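Local coordinates for Mlr6093 protein (Mesorhizobium loti, PDB 2QJ8), which probably works as a zinc-dependent hydrolase of the succinylglutamate desuccinylase/aspartoacylase family, acting on ester or linear amide bonds, at residues 55-60 / 140-145; 63-68 / 83-88; 102-107 / 117-122; 149-154 / 218-223. All blocks are in the same frame, centred on the assembly; numbering follows the deposited sequence.

Contact 1: residues 55-60 / 140-145; sequences HGNELQ and LHSFGP
Glu58 and Ser142 bring the two backbones to their nearest point, CA to CA 5.7 Å, where the loop 55-60 passes strand 136-144 at Ser142. No direct hydrogen bond joins the segments. The CB of Ser142 rests against Glu58 CB and CG, and its OG lies 3.3 Å from Glu58 CB; His55 CD2 leans on the same serine CB. His55 and His141 turn their NE2 atoms toward each other, 4.2 Å apart, with ring planes at 71°. The His141 CB points away from the loop, with CG anti to the backbone N (chi1 -176°), yet the far end of the ring comes nearer. A water lies at the edge and in the plane of both rings, bound to His55 NE2 at 2.9 Å and to His141 NE2 at 3.2 Å. Each ring is held on its far nitrogen: His55 ND1 by Arg97 O, His141 ND1 by Glu206 OE1. Glu58 has two deposited conformers; in the one described it bends at chi2 and caps the coming helix, OE2 accepting from Gln60 N at 2.9 Å. In this same conformer a second water donates to Glu58 OE1 and Leu140 O, both at 2.7 Å. The His-x-x-Glu motif followed by a distant histidine is consistent with the zinc-ligand pattern of this family. Strand 136-144 lies between parallel neighbours 47-52 and 201-208, while the loop leads from strand 47-52 into helix 60-75, with Leu59 and Gln60 against Met315 and Ala314 of the second subunit.

Contact 2: residues 63-68 / 83-88; sequences ILARRL and IVPEIN
Ala65 and Pro85 are the nearest backbone pair of the two segments, just past strand 79-84, and the apolar part of the contact starts from them: Ala65 CB sits 3.6 Å from Pro85 CB. The same methyl touches Ile83 CG2 at 3.8 Å. One helical turn on, Leu68 CB receives the tip of the isoleucine, Ile83 CD1, at 3.7 Å. The Ile83 branches thus divide between two residues on one helix face.

The polar part is a buried salt bridge between Arg66 and Glu86, whose chains cross at about a right angle while guanidinium and carboxylate lie nearly coplanar, 5° apart. Arg66 runs extended from CG to NE, whereas Glu86 is bent at chi2 (93°). Arg66 NE donates to the syn lone pair of Glu86 OE2 at 3.3 Å. Arg66 NH2 adds two weak bonds, to Glu86 OE1 at 3.1 Å and to Glu86 OE2 at 3.2 Å, and a further weak one to Pro289 O of the second subunit.

Helix 60-75 crosses over from strand 47-52 to its parallel neighbour 79-84 in a beta-alpha-beta unit; Leu68 and Ile83 both reach Ile50 of the first strand.

Contact 3: residues 102-107 / 117-122; sequences DGKNLN and SVSERI
The N-terminal turn of helix 118-129 is gripped by Asp102, which comes from the loop that follows helix 89-94. Ser119 N donates to Asp102 OD2 at 2.9 Å, from above the carboxylate plane (36° out of it). Ser119 OG lies 2.6 Å from both Asp102 OD1 and Asp102 OD2, and Ser117 OG is 2.8 Å from Asp102 OD2; several acceptors compete for each hydroxyl proton. Asp102 OD2 thus gathers partners from both serines. Asp102 OD1 also accepts from the loop's own Lys104 N at 3.3 Å. That bond makes an Asx turn, with Gly103 at positive phi in its middle, so one carboxylate both folds the loop and binds a helix end. A negative group here would probably be favoured by the helix dipole. Lys104 stretches out beyond CG, its CB beside Ser119 OG, and Lys104 NZ forms a salt bridge with Glu120 OE2 at 2.9 Å, the hydrogen bond within it being weak. The same Glu120 OE2 accepts from the backbone N of Ser117, the residue just before the helix, at 2.8 Å. Deeper in, Leu106 crosses Ile122 at about a right angle, Leu106 CD1 lying 3.8 Å from Ile122 CB. Ile122 continues this apolar side onto Leu33 and Leu35 of strand 33-42, while Thr99 OG1 bonds to Ser119 OG.

Contact 4: residues 149-154 / 218-223; sequences CAPSII and TIYEAG
Tyr220 lays one face of its ring against Pro151, where the chain enters strand 152-155. Its CB leaves helix 218-230 beside Leu64 of helix 60-75 and does not itself point at the proline. Tyr220 CG is set anti to the carbonyl carbon, beside the backbone N (chi1 -74°), and the far end of the ring comes nearer to the other segment. Contact begins at CE1 and CE2, with Tyr220 CE2 4.0 Å from Pro151 CB. At CZ the approach tightens to 3.7 Å from the same CB. Pro151 CB stands over the ring face, displaced toward the rim, 4.1 Å from the Tyr220 centroid and 26° off the normal: a CH-pi contact. At the tip, Tyr220 OH lies 3.4 Å from Pro151 CA. The hydroxyl is bonded to a water at 3.0 Å, and that water donates to Cys149 O at 3.2 Å. From the preceding helix residue, Ile219 CG2 reaches Pro151 CB at 3.8 Å, giving the proline a second apolar neighbour. Ser152 OG turns back to Ala150 O within its own segment, at 2.8 Å. Tyr220 also stacks with Phe207 of strand 201-208. Helix and strand entry are therefore joined without a direct hydrogen bond: apolar and CH-pi contacts join the ring to the proline, and a water bridges Tyr220 OH to Cys149 O.

Contact 2 is the buried one, every touching residue buried in the assembly, partly by the second subunit, and joins apolar packing to a buried ion pair. Contacts 1, 3 and 4 are partly buried. Contact 1 combines packing on Ser142 with two water bridges near the chain's centre; contact 3, about 17 Å from that centre, relies on carboxylates, hydroxyls and a lysine at a helix start; contact 4 is chiefly aromatic and apolar. Helix 60-75 ties contact 2 to contact 1, whose loop leads into it, and to contact 4 through the Arg67–Glu221 salt bridge. Contacts 1 and 2 both touch the second subunit. Contacts 3 and 4 lie on opposite sides of the chain's centre, their centres about 27 Å apart.

Contact 1: residues 55-60 / 140-145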
# COMPACT_ATOMS: atom_id res chain seq x y z
N HIS A 55 -4.45 -10.17 8.89
CA HIS A 55 -5.11 -9.08 8.18
C HIS A 55 -5.02 -9.32 6.70
O HIS A 55 -4.05 -9.86 6.23
CB HIS A 55 -4.50 -7.74 8.55
CG HIS A 55 -4.65 -7.39 10.00
ND1 HIS A 55 -5.88 -7.11 10.58
CD2 HIS A 55 -3.73 -7.25 10.97
CE1 HIS A 55 -5.69 -6.85 11.86
NE2 HIS A 55 -4.40 -6.90 12.12
N GLY A 56 -6.01 -8.88 5.95
CA GLY A 56 -6.05 -9.19 4.52
C GLY A 56 -5.34 -8.34 3.47
O GLY A 56 -5.24 -8.74 2.30
N ASN A 57 -4.82 -7.21 3.89
CA ASN A 57 -4.14 -6.32 2.97
C ASN A 57 -2.59 -6.37 3.11
O ASN A 57 -1.91 -5.41 2.76
CB ASN A 57 -4.76 -4.90 3.10
CG ASN A 57 -4.96 -4.42 4.59
OD1 ASN A 57 -4.41 -4.99 5.55
ND2 ASN A 57 -5.73 -3.33 4.75
N GLU A 58 -2.07 -7.51 3.56
CA GLU A 58 -0.64 -7.72 3.79
C GLU A 58 -0.30 -9.09 3.29
O GLU A 58 -0.66 -10.09 3.93
CB GLU A 58 -0.34 -7.62 5.29
CG GLU A 58 1.13 -7.39 5.65
CD GLU A 58 2.08 -8.44 5.14
OE1 GLU A 58 1.93 -9.64 5.49
OE2 GLU A 58 3.00 -8.05 4.38
N LEU A 59 0.38 -9.17 2.15
CA LEU A 59 0.73 -10.45 1.60
C LEU A 59 2.16 -10.86 1.76
O LEU A 59 2.46 -12.00 1.45
CB LEU A 59 0.26 -10.56 0.16
CG LEU A 59 -1.25 -10.77 -0.04
CD1 LEU A 59 -1.80 -12.08 0.51
CD2 LEU A 59 -2.06 -9.59 0.48
N GLN A 60 3.04 -10.01 2.27
CA GLN A 60 4.47 -10.37 2.36
C GLN A 60 4.70 -11.48 3.41
O GLN A 60 5.54 -12.34 3.18
CB GLN A 60 5.39 -9.16 2.58
CG GLN A 60 5.23 -7.98 1.56
CD GLN A 60 5.57 -8.30 0.09
OE1 GLN A 60 6.42 -9.13 -0.22
NE2 GLN A 60 4.90 -7.60 -0.83
N LEU A 140 3.75 -13.12 11.55
CA LEU A 140 4.24 -12.28 10.46
C LEU A 140 3.11 -11.25 10.29
O LEU A 140 2.12 -11.48 9.59
CB LEU A 140 4.53 -13.13 9.22
CG LEU A 140 5.41 -14.37 9.50
CD1 LEU A 140 5.59 -15.20 8.24
CD2 LEU A 140 6.79 -14.05 10.13
N HIS A 141 3.29 -10.12 10.98
CA HIS A 141 2.20 -9.15 11.27
C HIS A 141 2.12 -7.93 10.34
O HIS A 141 3.13 -7.38 9.89
CB HIS A 141 2.34 -8.72 12.72
CG HIS A 141 1.27 -7.80 13.20
ND1 HIS A 141 1.47 -6.45 13.36
CD2 HIS A 141 -0.02 -8.04 13.56
CE1 HIS A 141 0.34 -5.89 13.78
NE2 HIS A 141 -0.57 -6.83 13.92
N SER A 142 0.88 -7.54 10.05
CA SER A 142 0.64 -6.42 9.19
C SER A 142 0.63 -5.18 10.04
O SER A 142 -0.25 -5.02 10.85
CB SER A 142 -0.72 -6.54 8.52
OG SER A 142 -0.95 -5.40 7.71
N PHE A 143 1.62 -4.32 9.87
CA PHE A 143 1.64 -3.07 10.63
C PHE A 143 0.48 -2.17 10.13
O PHE A 143 -0.24 -1.57 10.94
CB PHE A 143 2.99 -2.39 10.50
CG PHE A 143 3.20 -1.30 11.49
CD1 PHE A 143 3.51 -1.60 12.81
CD2 PHE A 143 3.06 0.03 11.12
CE1 PHE A 143 3.70 -0.62 13.73
CE2 PHE A 143 3.24 1.03 12.05
CZ PHE A 143 3.58 0.69 13.36
N GLY A 144 0.29 -2.14 8.81
CA GLY A 144 -0.79 -1.38 8.15
C GLY A 144 -0.30 -1.10 6.74
O GLY A 144 0.84 -0.65 6.60
N PRO A 145 -1.12 -1.37 5.67
CA PRO A 145 -0.63 -1.07 4.28
C PRO A 145 -0.55 0.42 3.94
O PRO A 145 -0.03 0.79 2.90
CB PRO A 145 -1.65 -1.72 3.35
CG PRO A 145 -2.71 -2.19 4.15
CD PRO A 145 -2.49 -1.90 5.63
O HOH W 1 -3.60 -6.29 14.84
O HOH W 2 0.68 -11.18 7.35

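Contact 2: residues 63-68 / 83-88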
# COMPACT_ATOMS: atom_id res chain seq x y z
N ILE A 63 3.58 -14.79 1.86
CA ILE A 63 4.61 -15.16 0.87
C ILE A 63 5.85 -15.73 1.57
O ILE A 63 6.32 -16.80 1.19
CB ILE A 63 4.98 -13.98 -0.03
CG1 ILE A 63 3.85 -13.73 -1.02
CG2 ILE A 63 6.31 -14.25 -0.76
CD1 ILE A 63 3.86 -12.29 -1.60
N LEU A 64 6.34 -15.02 2.58
CA LEU A 64 7.46 -15.49 3.39
C LEU A 64 7.15 -16.84 4.03
O LEU A 64 7.99 -17.71 4.06
CB LEU A 64 7.84 -14.44 4.48
CG LEU A 64 9.11 -14.74 5.29
CD1 LEU A 64 10.33 -14.89 4.37
CD2 LEU A 64 9.34 -13.63 6.33
N ALA A 65 5.93 -17.00 4.57
CA ALA A 65 5.49 -18.26 5.13
C ALA A 65 5.56 -19.41 4.12
O ALA A 65 5.95 -20.51 4.48
CB ALA A 65 4.03 -18.12 5.72
N ARG A 66 5.14 -19.17 2.89
CA ARG A 66 5.21 -20.16 1.84
C ARG A 66 6.65 -20.46 1.44
O ARG A 66 6.96 -21.59 1.04
CB ARG A 66 4.44 -19.69 0.63
CG ARG A 66 2.97 -19.78 0.80
CD ARG A 66 2.30 -18.93 -0.22
NE ARG A 66 0.87 -18.92 0.00
CZ ARG A 66 0.03 -19.86 -0.41
NH1 ARG A 66 0.46 -20.94 -1.08
NH2 ARG A 66 -1.27 -19.72 -0.12
N ARG A 67 7.54 -19.48 1.52
CA ARG A 67 8.97 -19.78 1.28
C ARG A 67 9.54 -20.74 2.33
O ARG A 67 10.30 -21.64 2.00
CB ARG A 67 9.78 -18.50 1.25
CG ARG A 67 9.48 -17.69 0.05
CD ARG A 67 10.27 -16.40 0.07
NE ARG A 67 10.14 -15.72 -1.22
CZ ARG A 67 10.63 -14.53 -1.53
NH1 ARG A 67 11.37 -13.80 -0.69
NH2 ARG A 67 10.41 -14.08 -2.76
N LEU A 68 9.16 -20.52 3.59
CA LEU A 68 9.57 -21.35 4.74
C LEU A 68 9.04 -22.76 4.56
O LEU A 68 9.75 -23.73 4.84
CB LEU A 68 9.05 -20.76 6.06
CG LEU A 68 9.71 -19.48 6.56
CD1 LEU A 68 8.85 -18.87 7.65
CD2 LEU A 68 11.12 -19.75 7.05
N ILE A 83 3.11 -24.25 10.28
CA ILE A 83 2.92 -22.96 9.56
C ILE A 83 1.54 -22.86 8.96
O ILE A 83 1.08 -23.81 8.31
CB ILE A 83 3.97 -22.73 8.41
CG1 ILE A 83 5.41 -22.84 8.92
CG2 ILE A 83 3.77 -21.34 7.76
CD1 ILE A 83 6.54 -22.81 7.83
N VAL A 84 0.87 -21.73 9.24
CA VAL A 84 -0.45 -21.39 8.66
C VAL A 84 -0.25 -20.04 7.95
O VAL A 84 -0.32 -18.98 8.57
CB VAL A 84 -1.61 -21.43 9.71
CG1 VAL A 84 -1.25 -20.71 10.98
CG2 VAL A 84 -2.92 -20.90 9.10
N PRO A 85 0.06 -20.07 6.61
CA PRO A 85 0.37 -18.81 5.93
C PRO A 85 -0.68 -17.74 5.89
O PRO A 85 -0.29 -16.58 5.93
CB PRO A 85 0.82 -19.26 4.49
CG PRO A 85 1.26 -20.67 4.70
CD PRO A 85 0.19 -21.19 5.66
N GLU A 86 -1.97 -18.11 5.90
CA GLU A 86 -3.08 -17.16 5.91
C GLU A 86 -4.12 -17.65 6.91
O GLU A 86 -4.98 -18.47 6.56
CB GLU A 86 -3.78 -17.03 4.54
CG GLU A 86 -2.92 -16.56 3.39
CD GLU A 86 -2.29 -17.67 2.58
OE1 GLU A 86 -3.01 -18.62 2.16
OE2 GLU A 86 -1.08 -17.58 2.30
N ILE A 87 -4.07 -17.14 8.14
CA ILE A 87 -5.06 -17.50 9.14
C ILE A 87 -6.42 -16.83 8.88
O ILE A 87 -7.42 -17.31 9.40
CB ILE A 87 -4.60 -17.25 10.63
CG1 ILE A 87 -4.40 -15.75 10.96
CG2 ILE A 87 -3.41 -18.09 10.95
CD1 ILE A 87 -3.98 -15.41 12.42
N ASN A 88 -6.48 -15.75 8.08
CA ASN A 88 -7.75 -15.07 7.79
C ASN A 88 -7.99 -15.00 6.27
O ASN A 88 -7.91 -13.90 5.68
CB ASN A 88 -7.77 -13.68 8.45
CG ASN A 88 -9.16 -13.06 8.53
OD1 ASN A 88 -10.08 -13.49 7.85
ND2 ASN A 88 -9.29 -12.02 9.33

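Contact 3: residues 102-107 / 117-122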
# COMPACT_ATOMS: atom_id res chain seq x y z
N ASP A 102 -17.90 -10.73 9.88
CA ASP A 102 -18.26 -10.23 11.23
C ASP A 102 -17.64 -8.89 11.63
O ASP A 102 -17.97 -8.37 12.69
CB ASP A 102 -18.02 -11.32 12.31
CG ASP A 102 -16.58 -11.75 12.44
OD1 ASP A 102 -15.72 -11.26 11.69
OD2 ASP A 102 -16.30 -12.62 13.27
N GLY A 103 -16.74 -8.36 10.81
CA GLY A 103 -16.06 -7.09 11.09
C GLY A 103 -14.98 -7.16 12.16
O GLY A 103 -14.38 -6.13 12.46
N LYS A 104 -14.66 -8.35 12.68
CA LYS A 104 -13.74 -8.49 13.80
C LYS A 104 -12.31 -8.72 13.37
O LYS A 104 -12.01 -9.33 12.34
CB LYS A 104 -14.19 -9.61 14.77
CG LYS A 104 -15.63 -9.46 15.28
CD LYS A 104 -16.10 -10.60 16.21
CE LYS A 104 -17.53 -10.32 16.65
NZ LYS A 104 -18.19 -11.47 17.35
N ASN A 105 -11.42 -8.18 14.18
CA ASN A 105 -9.98 -8.36 14.06
C ASN A 105 -9.72 -9.66 14.79
O ASN A 105 -9.88 -9.76 16.02
CB ASN A 105 -9.27 -7.15 14.68
CG ASN A 105 -7.75 -7.29 14.75
OD1 ASN A 105 -7.14 -8.32 14.43
ND2 ASN A 105 -7.13 -6.20 15.13
N LEU A 106 -9.39 -10.66 13.99
CA LEU A 106 -9.17 -12.03 14.43
C LEU A 106 -8.19 -12.17 15.60
O LEU A 106 -8.40 -12.98 16.51
CB LEU A 106 -8.71 -12.87 13.21
CG LEU A 106 -8.27 -14.32 13.41
CD1 LEU A 106 -9.42 -15.10 14.00
CD2 LEU A 106 -7.80 -14.94 12.07
N ASN A 107 -7.13 -11.37 15.55
CA ASN A 107 -6.11 -11.33 16.59
C ASN A 107 -6.69 -10.88 17.94
O ASN A 107 -6.44 -11.56 18.94
CB ASN A 107 -4.93 -10.46 16.14
CG ASN A 107 -3.76 -10.49 17.11
OD1 ASN A 107 -3.81 -9.88 18.18
ND2 ASN A 107 -2.68 -11.14 16.70
N SER A 117 -19.11 -15.94 16.29
CA SER A 117 -19.05 -15.55 14.88
C SER A 117 -17.80 -16.16 14.18
O SER A 117 -16.93 -16.73 14.84
CB SER A 117 -18.99 -14.03 14.82
OG SER A 117 -17.79 -13.64 15.43
N VAL A 118 -17.67 -16.00 12.86
CA VAL A 118 -16.56 -16.66 12.11
C VAL A 118 -15.17 -16.37 12.68
O VAL A 118 -14.41 -17.30 12.88
CB VAL A 118 -16.60 -16.44 10.55
CG1 VAL A 118 -16.34 -14.97 10.16
CG2 VAL A 118 -15.60 -17.38 9.86
N SER A 119 -14.85 -15.12 12.99
CA SER A 119 -13.53 -14.77 13.58
C SER A 119 -13.24 -15.52 14.88
O SER A 119 -12.13 -16.02 15.10
CB SER A 119 -13.40 -13.27 13.84
OG SER A 119 -13.72 -12.55 12.67
N GLU A 120 -14.27 -15.64 15.71
CA GLU A 120 -14.22 -16.34 16.99
C GLU A 120 -14.04 -17.85 16.83
O GLU A 120 -13.32 -18.47 17.64
CB GLU A 120 -15.49 -16.07 17.80
CG GLU A 120 -15.76 -14.60 18.09
CD GLU A 120 -17.02 -14.44 18.86
OE1 GLU A 120 -16.97 -14.57 20.10
OE2 GLU A 120 -18.07 -14.18 18.24
N ARG A 121 -14.68 -18.45 15.81
CA ARG A 121 -14.49 -19.88 15.51
C ARG A 121 -13.09 -20.16 14.95
O ARG A 121 -12.51 -21.22 15.26
CB ARG A 121 -15.57 -20.44 14.57
CG ARG A 121 -17.00 -20.28 15.10
CD ARG A 121 -18.03 -21.14 14.34
NE ARG A 121 -18.09 -20.84 12.91
CZ ARG A 121 -18.67 -19.77 12.36
NH1 ARG A 121 -19.24 -18.85 13.10
NH2 ARG A 121 -18.67 -19.62 11.05
N ILE A 122 -12.54 -19.24 14.15
CA ILE A 122 -11.17 -19.40 13.64
C ILE A 122 -10.19 -19.38 14.81
O ILE A 122 -9.32 -20.26 14.89
CB ILE A 122 -10.77 -18.31 12.60
CG1 ILE A 122 -11.64 -18.46 11.32
CG2 ILE A 122 -9.21 -18.44 12.22
CD1 ILE A 122 -11.65 -17.26 10.43

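Contact 4: residues 149-154 / 218-223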
# COMPACT_ATOMS: atom_id res chain seq x y z
N CYS A 149 7.09 1.00 7.59
CA CYS A 149 7.78 0.83 8.85
C CYS A 149 9.05 0.04 8.63
O CYS A 149 9.21 -0.65 7.62
CB CYS A 149 6.88 0.20 9.92
SG CYS A 149 6.52 -1.54 9.71
N ALA A 150 9.96 0.16 9.59
CA ALA A 150 11.23 -0.55 9.55
C ALA A 150 11.02 -2.06 9.64
O ALA A 150 10.08 -2.48 10.32
CB ALA A 150 12.09 -0.10 10.73
N PRO A 151 11.85 -2.88 8.94
CA PRO A 151 11.76 -4.34 9.15
C PRO A 151 12.25 -4.56 10.58
O PRO A 151 13.37 -4.19 10.91
CB PRO A 151 12.71 -4.93 8.11
CG PRO A 151 12.98 -3.81 7.14
CD PRO A 151 12.89 -2.55 7.96
N SER A 152 11.38 -5.13 11.40
CA SER A 152 11.59 -5.12 12.84
C SER A 152 10.77 -6.12 13.62
O SER A 152 9.99 -6.85 13.06
CB SER A 152 11.17 -3.70 13.35
OG SER A 152 9.83 -3.39 13.00
N ILE A 153 11.04 -6.16 14.92
CA ILE A 153 10.24 -6.84 15.90
C ILE A 153 9.88 -5.77 16.91
O ILE A 153 10.76 -5.02 17.32
CB ILE A 153 11.01 -7.98 16.59
CG1 ILE A 153 11.12 -9.18 15.63
CG2 ILE A 153 10.30 -8.41 17.84
CD1 ILE A 153 12.12 -10.18 16.03
N ILE A 154 8.60 -5.67 17.28
CA ILE A 154 8.12 -4.76 18.32
C ILE A 154 7.87 -5.62 19.55
O ILE A 154 7.10 -6.58 19.48
CB ILE A 154 6.80 -4.02 17.97
CG1 ILE A 154 6.97 -3.16 16.71
CG2 ILE A 154 6.31 -3.14 19.17
CD1 ILE A 154 5.69 -2.46 16.29
N THR A 218 14.04 -9.82 1.39
CA THR A 218 15.20 -10.67 1.63
C THR A 218 15.71 -10.35 3.07
O THR A 218 16.25 -11.22 3.76
CB THR A 218 16.32 -10.54 0.54
OG1 THR A 218 17.09 -9.36 0.75
CG2 THR A 218 15.70 -10.57 -0.88
N ILE A 219 15.49 -9.11 3.54
CA ILE A 219 15.81 -8.74 4.93
C ILE A 219 15.03 -9.62 5.91
O ILE A 219 15.61 -10.21 6.84
CB ILE A 219 15.50 -7.24 5.20
CG1 ILE A 219 16.40 -6.33 4.37
CG2 ILE A 219 15.62 -6.90 6.71
CD1 ILE A 219 17.89 -6.50 4.62
N TYR A 220 13.72 -9.73 5.67
CA TYR A 220 12.82 -10.56 6.48
C TYR A 220 13.17 -12.02 6.44
O TYR A 220 13.12 -12.68 7.49
CB TYR A 220 11.38 -10.40 6.03
CG TYR A 220 10.76 -9.08 6.43
CD1 TYR A 220 10.30 -8.88 7.74
CD2 TYR A 220 10.60 -8.04 5.49
CE1 TYR A 220 9.71 -7.69 8.13
CE2 TYR A 220 10.00 -6.83 5.86
CZ TYR A 220 9.55 -6.67 7.19
OH TYR A 220 8.95 -5.49 7.58
N GLU A 221 13.48 -12.53 5.24
CA GLU A 221 13.97 -13.91 5.06
C GLU A 221 15.18 -14.21 5.91
O GLU A 221 15.23 -15.25 6.56
CB GLU A 221 14.43 -14.17 3.63
CG GLU A 221 13.47 -14.82 2.72
CD GLU A 221 14.08 -15.10 1.33
OE1 GLU A 221 15.27 -14.81 1.07
OE2 GLU A 221 13.37 -15.64 0.49
N ALA A 222 16.19 -13.34 5.82
CA ALA A 222 17.43 -13.52 6.56
C ALA A 222 17.17 -13.42 8.08
O ALA A 222 17.77 -14.17 8.86
CB ALA A 222 18.50 -12.51 6.12
N GLY A 223 16.30 -12.48 8.45
CA GLY A 223 15.88 -12.24 9.81
C GLY A 223 15.23 -13.46 10.41
O GLY A 223 15.62 -13.90 11.48
O HOH W 3 7.78 -3.13 6.25